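Local coordinates for putative cathepsin d (Ixodes ricinus, PDB 5N7Q), which probably cleaves proteins as a pepsin-like aspartic endopeptidase, and is captured here with the inhibitor pepstatin A bound, at residues I186-P190 / I274-F279; Y196-D202 / G221-A226. One frame throughout, in Å; residues are numbered along the deposited sequence.

Contact 1 of 2, residues I186-P190 / I274-F279; sequences ITYVP and ISGKEF
This is a packing contact between a beta strand and a beta hairpin in the C-terminal half of a pepsin-like aspartic protease. Strand 187-190 belongs to the sheet that joins the two halves of the molecule, where it pairs with strand 332-337. Residues 274-279 belong to a different sheet. They form a tight hairpin turn and the start of the strand that leaves it. The turn is a type I' beta turn from Ile274 to Lys277, with Ser275 (phi/psi 52/37) and Gly276 (79/-3) at its corners. Two backbone bonds close it: Ile274 N to Lys277 O at 2.9 Å and Lys277 N to Ile274 O at 3.0 Å. Strand 187-190 is extended, and no backbone-to-backbone bonds join it to the hairpin. The closest CA atoms, those of Val189 and Ser275, are 6.0 Å apart. Thr187 and Val189 direct CB toward the hairpin, while Tyr188 directs it away. Val189 (chi1 p) meets Ile274 (chi1 m, chi2 t); Val189 CB lies 3.9 Å from Ile274 CG2. Phe318 of helix 316-319 also packs on Ile274 and Phe279. Thr187 (chi1 m) lies among Ser275, Lys277 and Phe279. Thr187 CG2 is 3.8 Å from Ser275 CB, and Thr187 CB is 3.8 Å from Phe279 CZ, at the ring edge. Lys277 passes Thr187 with its aliphatic chain, CD lying 3.4 Å from Thr187 OG1, and its amine end leads away. The contact thus sets a hairpin tip against the side of a strand from another sheet. One hydrogen bond crosses it: Ser275 OG, at chi1 m, donates to Tyr188 O at 2.8 Å.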
loop_
_atom_site.group_PDB
_atom_site.type_symbol
_atom_site.label_atom_id
_atom_site.label_comp_id
_atom_site.label_asym_id
_atom_site.label_seq_id
_atom_site.Cartn_x
_atom_site.Cartn_y
_atom_site.Cartn_z
ATOM N N ILE A 186 -2.164 15.786 13.816
ATOM C CA ILE A 186 -1.581 15.380 12.543
ATOM C C ILE A 186 -0.375 16.244 12.233
ATOM O O ILE A 186 -0.431 17.481 12.364
ATOM C CB ILE A 186 -2.624 15.507 11.413
ATOM C CG1 ILE A 186 -3.763 14.508 11.608
ATOM C CG2 ILE A 186 -2.007 15.156 10.075
ATOM C CD1 ILE A 186 -5.038 14.864 10.874
ATOM N N THR A 187 0.700 15.582 11.809
ATOM C CA THR A 187 1.853 16.258 11.154
ATOM C C THR A 187 1.773 16.112 9.647
ATOM O O THR A 187 1.737 14.989 9.151
ATOM C CB THR A 187 3.162 15.620 11.638
ATOM O OG1 THR A 187 3.257 15.796 13.054
ATOM C CG2 THR A 187 4.365 16.285 10.998
ATOM N N TYR A 188 1.771 17.243 8.925
ATOM C CA TYR A 188 1.720 17.212 7.471
ATOM C C TYR A 188 3.098 17.412 6.868
ATOM O O TYR A 188 3.940 18.099 7.446
ATOM C CB TYR A 188 0.740 18.269 6.957
ATOM C CG TYR A 188 -0.712 17.876 7.130
ATOM C CD1 TYR A 188 -1.279 16.926 6.309
ATOM C CD2 TYR A 188 -1.507 18.461 8.119
ATOM C CE1 TYR A 188 -2.605 16.540 6.448
ATOM C CE2 TYR A 188 -2.846 18.090 8.279
ATOM C CZ TYR A 188 -3.397 17.142 7.426
ATOM O OH TYR A 188 -4.705 16.752 7.559
ATOM N N VAL A 189 3.305 16.801 5.711
ATOM C CA VAL A 189 4.502 16.959 4.883
ATOM C C VAL A 189 3.999 17.207 3.438
ATOM O O VAL A 189 3.103 16.514 2.958
ATOM C CB VAL A 189 5.467 15.745 5.001
ATOM C CG1 VAL A 189 4.837 14.449 4.519
ATOM C CG2 VAL A 189 6.791 16.048 4.331
ATOM N N PRO A 190 4.540 18.205 2.749
ATOM C CA PRO A 190 4.049 18.441 1.388
ATOM C C PRO A 190 4.539 17.386 0.418
ATOM O O PRO A 190 5.694 16.939 0.501
ATOM C CB PRO A 190 4.654 19.795 1.006
ATOM C CG PRO A 190 5.778 20.007 1.938
ATOM C CD PRO A 190 5.532 19.210 3.180
ATOM N N ILE A 274 10.216 13.404 10.151
ATOM C CA ILE A 274 9.454 13.943 9.035
ATOM C C ILE A 274 8.843 15.246 9.503
ATOM O O ILE A 274 8.230 15.291 10.562
ATOM C CB ILE A 274 8.319 12.969 8.591
ATOM C CG1 ILE A 274 8.882 11.549 8.349
ATOM C CG2 ILE A 274 7.600 13.540 7.382
ATOM C CD1 ILE A 274 7.800 10.497 8.114
ATOM N N SER A 275 9.064 16.310 8.744
ATOM C CA SER A 275 8.641 17.666 9.150
ATOM C C SER A 275 9.120 18.036 10.565
ATOM O O SER A 275 8.422 18.704 11.321
ATOM C CB SER A 275 7.123 17.838 8.982
ATOM O OG SER A 275 6.765 17.762 7.599
ATOM N N GLY A 276 10.327 17.583 10.903
ATOM C CA GLY A 276 10.930 17.873 12.183
ATOM C C GLY A 276 10.468 17.064 13.364
ATOM O O GLY A 276 11.010 17.238 14.458
ATOM N N LYS A 277 9.490 16.187 13.165
ATOM C CA LYS A 277 8.940 15.363 14.236
ATOM C C LYS A 277 9.429 13.925 14.093
ATOM O O LYS A 277 9.555 13.391 12.979
ATOM C CB LYS A 277 7.422 15.404 14.218
ATOM C CG LYS A 277 6.814 14.594 15.343
ATOM C CD LYS A 277 5.334 14.837 15.517
ATOM C CE LYS A 277 4.782 13.959 16.617
ATOM N NZ LYS A 277 5.191 14.399 17.979
ATOM N N GLU A 278 9.654 13.286 15.233
ATOM C CA GLU A 278 10.102 11.892 15.253
ATOM C C GLU A 278 8.932 10.929 15.208
ATOM O O GLU A 278 7.993 11.040 15.994
ATOM C CB GLU A 278 10.945 11.616 16.490
ATOM C CG GLU A 278 12.291 12.329 16.409
ATOM C CD GLU A 278 13.310 11.885 17.443
ATOM O OE1 GLU A 278 13.022 10.999 18.272
ATOM O OE2 GLU A 278 14.422 12.447 17.401
ATOM N N PHE A 279 9.044 9.948 14.323
ATOM C CA PHE A 279 8.080 8.860 14.195
ATOM C C PHE A 279 8.854 7.558 14.475
ATOM O O PHE A 279 9.570 7.054 13.614
ATOM C CB PHE A 279 7.453 8.885 12.790
ATOM C CG PHE A 279 6.605 10.100 12.560
ATOM C CD1 PHE A 279 5.271 10.101 12.904
ATOM C CD2 PHE A 279 7.180 11.252 12.055
ATOM C CE1 PHE A 279 4.507 11.244 12.745
ATOM C CE2 PHE A 279 6.425 12.399 11.887
ATOM C CZ PHE A 279 5.083 12.383 12.231
#

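Contact 2 of 2, residues Y196-D202 / G221-A226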
loop_
_atom_site.group_PDB
_atom_site.type_symbol
_atom_site.label_atom_id
_atom_site.label_comp_id
_atom_site.label_asym_id
_atom_site.label_seq_id
_atom_site.Cartn_x
_atom_site.Cartn_y
_atom_site.Cartn_z
ATOM N N TYR A 196 3.904 8.854 -7.209
ATOM C CA TYR A 196 3.686 8.299 -5.892
ATOM C C TYR A 196 3.279 9.431 -4.949
ATOM O O TYR A 196 3.380 10.627 -5.282
ATOM C CB TYR A 196 4.944 7.621 -5.348
ATOM C CG TYR A 196 5.573 6.561 -6.242
ATOM C CD1 TYR A 196 4.880 5.422 -6.612
ATOM C CD2 TYR A 196 6.911 6.659 -6.627
ATOM C CE1 TYR A 196 5.457 4.450 -7.416
ATOM C CE2 TYR A 196 7.518 5.681 -7.410
ATOM C CZ TYR A 196 6.777 4.574 -7.802
ATOM O OH TYR A 196 7.389 3.604 -8.594
ATOM N N TRP A 197 2.841 9.049 -3.769
ATOM C CA TRP A 197 2.657 9.978 -2.663
ATOM C C TRP A 197 4.012 10.203 -2.001
ATOM O O TRP A 197 4.366 9.535 -1.033
ATOM C CB TRP A 197 1.620 9.437 -1.690
ATOM C CG TRP A 197 0.226 9.556 -2.229
ATOM C CD1 TRP A 197 -0.488 8.609 -2.934
ATOM C CD2 TRP A 197 -0.646 10.687 -2.082
ATOM N NE1 TRP A 197 -1.739 9.104 -3.226
ATOM C CE2 TRP A 197 -1.860 10.358 -2.694
ATOM C CE3 TRP A 197 -0.514 11.936 -1.456
ATOM C CZ2 TRP A 197 -2.939 11.236 -2.717
ATOM C CZ3 TRP A 197 -1.553 12.801 -1.481
ATOM C CH2 TRP A 197 -2.784 12.436 -2.088
ATOM N N GLN A 198 4.812 11.068 -2.628
ATOM C CA GLN A 198 6.241 11.218 -2.353
ATOM C C GLN A 198 6.527 12.513 -1.601
ATOM O O GLN A 198 5.874 13.537 -1.854
ATOM C CB GLN A 198 7.007 11.191 -3.671
ATOM C CG GLN A 198 8.527 11.107 -3.551
ATOM C CD GLN A 198 9.195 10.827 -4.873
ATOM O OE1 GLN A 198 8.685 10.052 -5.701
ATOM N NE2 GLN A 198 10.333 11.456 -5.094
ATOM N N PHE A 199 7.495 12.466 -0.703
ATOM C CA PHE A 199 7.836 13.616 0.151
ATOM C C PHE A 199 9.250 13.485 0.680
ATOM O O PHE A 199 9.881 12.439 0.544
ATOM C CB PHE A 199 6.826 13.739 1.316
ATOM C CG PHE A 199 6.617 12.454 2.049
ATOM C CD1 PHE A 199 7.440 12.099 3.110
ATOM C CD2 PHE A 199 5.641 11.552 1.639
ATOM C CE1 PHE A 199 7.270 10.886 3.766
ATOM C CE2 PHE A 199 5.471 10.351 2.297
ATOM C CZ PHE A 199 6.288 10.006 3.352
ATOM N N HIS A 200 9.705 14.568 1.299
ATOM C CA HIS A 200 11.046 14.627 1.893
ATOM C C HIS A 200 11.040 14.158 3.341
ATOM O O HIS A 200 10.165 14.504 4.147
ATOM C CB HIS A 200 11.556 16.066 1.797
ATOM C CG HIS A 200 12.936 16.257 2.346
ATOM N ND1 HIS A 200 14.059 15.827 1.684
ATOM C CD2 HIS A 200 13.368 16.842 3.487
ATOM C CE1 HIS A 200 15.128 16.130 2.396
ATOM N NE2 HIS A 200 14.734 16.725 3.502
ATOM N N VAL A 201 12.042 13.334 3.670
ATOM C CA VAL A 201 12.325 12.868 5.033
ATOM C C VAL A 201 13.639 13.512 5.522
ATOM O O VAL A 201 14.603 13.624 4.750
ATOM C CB VAL A 201 12.396 11.327 5.061
ATOM C CG1 VAL A 201 12.947 10.814 6.378
ATOM C CG2 VAL A 201 11.008 10.752 4.755
ATOM N N ASP A 202 13.650 13.905 6.790
ATOM C CA ASP A 202 14.803 14.603 7.372
ATOM C C ASP A 202 15.903 13.665 7.827
ATOM O O ASP A 202 17.056 14.078 7.788
ATOM C CB ASP A 202 14.395 15.441 8.576
ATOM C CG ASP A 202 13.347 16.499 8.252
ATOM O OD1 ASP A 202 13.236 16.942 7.098
ATOM O OD2 ASP A 202 12.599 16.874 9.180
ATOM N N GLY A 221 19.224 14.040 4.609
ATOM C CA GLY A 221 17.861 14.057 4.091
ATOM C C GLY A 221 17.686 13.083 2.950
ATOM O O GLY A 221 18.643 12.691 2.279
ATOM N N CYS A 222 16.436 12.729 2.677
ATOM C CA CYS A 222 16.146 11.738 1.654
ATOM C C CYS A 222 14.701 11.864 1.236
ATOM O O CYS A 222 13.966 12.641 1.824
ATOM C CB CYS A 222 16.458 10.310 2.174
ATOM S SG CYS A 222 15.653 9.920 3.725
ATOM N N GLU A 223 14.321 11.097 0.216
ATOM C CA GLU A 223 12.952 11.092 -0.342
ATOM C C GLU A 223 12.296 9.775 0.082
ATOM O O GLU A 223 12.976 8.747 0.252
ATOM C CB GLU A 223 12.924 11.222 -1.892
ATOM C CG GLU A 223 13.226 12.600 -2.537
ATOM C CD GLU A 223 12.073 13.636 -2.496
ATOM O OE1 GLU A 223 11.111 13.642 -3.363
ATOM O OE2 GLU A 223 12.203 14.527 -1.624
ATOM N N ALA A 224 10.974 9.790 0.238
ATOM C CA ALA A 224 10.191 8.622 0.611
ATOM C C ALA A 224 8.815 8.694 -0.024
ATOM O O ALA A 224 8.368 9.745 -0.459
ATOM C CB ALA A 224 10.018 8.550 2.128
ATOM N N ILE A 225 8.115 7.565 -0.029
ATOM C CA ILE A 225 6.685 7.505 -0.413
ATOM C C ILE A 225 5.899 6.790 0.669
ATOM O O ILE A 225 6.459 5.946 1.397
ATOM C CB ILE A 225 6.464 6.839 -1.812
ATOM C CG1 ILE A 225 6.688 5.312 -1.764
ATOM C CG2 ILE A 225 7.398 7.492 -2.845
ATOM C CD1 ILE A 225 6.354 4.579 -3.053
ATOM N N ALA A 226 4.617 7.085 0.755
ATOM C CA ALA A 226 3.698 6.353 1.624
ATOM C C ALA A 226 2.925 5.365 0.759
ATOM O O ALA A 226 2.165 5.775 -0.094
ATOM C CB ALA A 226 2.761 7.302 2.327
HETATM O O HOH W 1 2.815 6.263 -2.926
#
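Strands 198-201 and 222-226 run antiparallel, with axes 4.5 Å apart at 138°. Phe199-Ala224 and Val201-Cys222 are hydrogen-bonded pairs, N to O 2.8-2.9 Å both ways, and Ala226 N donates to Trp197 O at 3.0 Å. On one face the small Ala224 forms a low spot. Val201 CG2 settles there, 3.6 Å from Ala224 CB, with Phe199 CE1 4.0 Å from the same CB. Cys222, disulfide-bonded to Cys218, sets SG 3.8 Å from Val201 CB. On the other face Ile225 is the main bump. Ile225 CG2 lies 3.5 Å from Tyr196 CB, and its CD1 makes a CH-pi contact over the ring. Gly221, just before the strand, passes His200, where a CB would strike the imidazole. Gln198 NE2 donates to Glu223 OE1 at 2.9 Å; Thr192 OG1 also hydrogen-bonds that oxygen. Main-chain bonds, independent of side chains, thus hold the strand leading into the Asp-Thr-Gly motif at Asp227, the predicted catalytic aspartate, while Tyr196 OH hydrogen-bonds the bound peptide's backbone.

From the N terminus, the chain enters contact 1 at 186-190 and soon reaches 196-202, the first segment of contact 2. It returns through 221-226, closing a short loop whose 18 intervening residues include no helix. The chain then runs on to the hairpin at 274-279, which closes contact 1. Contact 2 therefore lies within the larger loop of contact 1. The two also touch directly, with centres about 11 Å apart. Gly276 N probably hydrogen-bonds Asp202 OD2 at 2.9 Å, and Val189 CG1 packs 3.6 Å from Phe199 CG. Contact 1 joins two sheets; contact 2 is a pairing within the second one. The direct touches add to the join.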